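Local atomic coordinates of mycobacterium tuberculosis paralogous family 11 (Mycobacterium smegmatis, PDB entry 4Y9I), a protein that probably catalyses the reduction of quinones with the reduced deazaflavin coenzyme F420 as electron donor. Residues 62-66 against 67-71. Residues are numbered along the deposited sequence; the frame is centred on the assembly and turned at random.
Sequences SVQDG and DKVLP
V63 and L70 pair through their backbones in both directions, V63 N to L70 O at 2.9 Å and L70 N to V63 O at 2.7 Å. Nearer the turn, D65 N donates to K68 O and K68 N returns a more bent bond to D65 O (3.1 Å, 149° at the hydrogen), reaching that oxygen from above its carbonyl plane. This last bond closes a type II' beta turn from D65 to K68, a two-residue hairpin loop with G66 at its first corner in the positive-phi conformation such a corner requires. Between the two bonded pairs, Q64 and V69 form a non-hydrogen-bonded pair, where Q64 CA lies 3.3 Å from K68 O in a CA-H...O contact.

Side chains alternate between the faces. V63 and L70 share one face and meet at their CB atoms (4.2 Å), with Y36 of strand 35-39 touching both. K68, on the same face, runs out extended to CD, then turns at chi3 (63°), which brings NZ to Y36 OH, 4.6 Å from D65 OD2. On the other face, Q64 CG and V69 CG2 touch at 4.0 Å.

This is a tight beta hairpin in the split-barrel wall, its strand 60-65 also bonded to strand 9-15. Its backbone bonds set the register, while Y36 OH bridges D65 and K68; the salt bridge to R29, with K68 NZ near by, probably stabilises the carboxylate's negative charge.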
loop_
_atom_site.group_PDB
_atom_site.type_symbol
_atom_site.label_atom_id
_atom_site.label_comp_id
_atom_site.label_asym_id
_atom_site.label_seq_id
_atom_site.Cartn_x
_atom_site.Cartn_y
_atom_site.Cartn_z
ATOM N N SER A 62 2.615 1.092 9.993
ATOM C CA SER A 62 2.265 -0.164 10.640
ATOM C C SER A 62 1.283 -0.970 9.746
ATOM O O SER A 62 0.534 -0.405 8.959
ATOM C CB SER A 62 1.613 0.040 11.996
ATOM O OG SER A 62 2.494 0.694 12.874
ATOM N N VAL A 63 1.380 -2.280 9.885
ATOM C CA VAL A 63 0.488 -3.184 9.160
ATOM C C VAL A 63 -0.333 -4.035 10.127
ATOM O O VAL A 63 0.182 -4.543 11.118
ATOM C CB VAL A 63 1.295 -4.144 8.258
ATOM C CG1 VAL A 63 0.372 -4.850 7.264
ATOM C CG2 VAL A 63 2.397 -3.444 7.501
ATOM N N GLN A 64 -1.601 -4.225 9.775
ATOM C CA GLN A 64 -2.477 -5.178 10.484
ATOM C C GLN A 64 -3.071 -6.098 9.414
ATOM O O GLN A 64 -3.729 -5.663 8.473
ATOM C CB GLN A 64 -3.542 -4.503 11.361
ATOM C CG GLN A 64 -4.428 -5.483 12.151
ATOM C CD GLN A 64 -5.500 -4.789 12.985
ATOM O OE1 GLN A 64 -5.361 -3.645 13.388
ATOM N NE2 GLN A 64 -6.606 -5.506 13.214
ATOM N N ASP A 65 -2.806 -7.393 9.608
ATOM C CA ASP A 65 -3.287 -8.438 8.730
ATOM C C ASP A 65 -3.917 -9.496 9.615
ATOM O O ASP A 65 -3.228 -10.168 10.357
ATOM C CB ASP A 65 -2.119 -9.012 7.930
ATOM C CG ASP A 65 -2.537 -10.092 6.918
ATOM O OD1 ASP A 65 -3.747 -10.350 6.722
ATOM O OD2 ASP A 65 -1.605 -10.712 6.336
ATOM N N GLY A 66 -5.230 -9.636 9.542
ATOM C CA GLY A 66 -5.911 -10.460 10.542
ATOM C C GLY A 66 -5.695 -9.984 11.993
ATOM O O GLY A 66 -5.905 -8.813 12.307
ATOM N N ASP A 67 -5.201 -10.897 12.796
ATOM C CA ASP A 67 -4.927 -10.564 14.171
ATOM C C ASP A 67 -3.493 -10.118 14.434
ATOM O O ASP A 67 -3.160 -9.690 15.512
ATOM C CB ASP A 67 -5.284 -11.755 15.039
ATOM C CG ASP A 67 -6.746 -11.814 15.291
ATOM O OD1 ASP A 67 -7.279 -10.778 15.621
ATOM O OD2 ASP A 67 -7.344 -12.882 15.137
ATOM N N LYS A 68 -2.694 -10.175 13.409
ATOM C CA LYS A 68 -1.288 -9.843 13.463
ATOM C C LYS A 68 -1.050 -8.351 13.207
ATOM O O LYS A 68 -1.580 -7.800 12.241
ATOM C CB LYS A 68 -0.577 -10.658 12.378
ATOM C CG LYS A 68 0.940 -10.547 12.322
ATOM C CD LYS A 68 1.559 -11.497 11.268
ATOM C CE LYS A 68 1.109 -11.156 9.838
ATOM N NZ LYS A 68 2.218 -11.435 8.870
ATOM N N VAL A 69 -0.224 -7.754 14.063
ATOM C CA VAL A 69 0.178 -6.360 13.942
ATOM C C VAL A 69 1.684 -6.299 13.791
ATOM O O VAL A 69 2.444 -6.914 14.581
ATOM C CB VAL A 69 -0.265 -5.553 15.155
ATOM C CG1 VAL A 69 0.342 -4.185 15.085
ATOM C CG2 VAL A 69 -1.770 -5.426 15.118
ATOM N N LEU A 70 2.129 -5.658 12.701
ATOM C CA LEU A 70 3.540 -5.382 12.451
ATOM C C LEU A 70 3.770 -3.856 12.647
ATOM O O LEU A 70 3.549 -3.077 11.708
ATOM C CB LEU A 70 3.926 -5.784 11.030
ATOM C CG LEU A 70 3.866 -7.264 10.579
ATOM C CD1 LEU A 70 2.443 -7.778 10.422
ATOM C CD2 LEU A 70 4.620 -7.431 9.276
ATOM N N PRO A 71 4.179 -3.432 13.864
ATOM C CA PRO A 71 4.294 -2.008 14.106
ATOM C C PRO A 71 5.510 -1.338 13.447
ATOM O O PRO A 71 6.627 -1.888 13.472
ATOM C CB PRO A 71 4.364 -1.912 15.641
ATOM C CG PRO A 71 5.017 -3.189 16.044
ATOM C CD PRO A 71 4.507 -4.218 15.083
#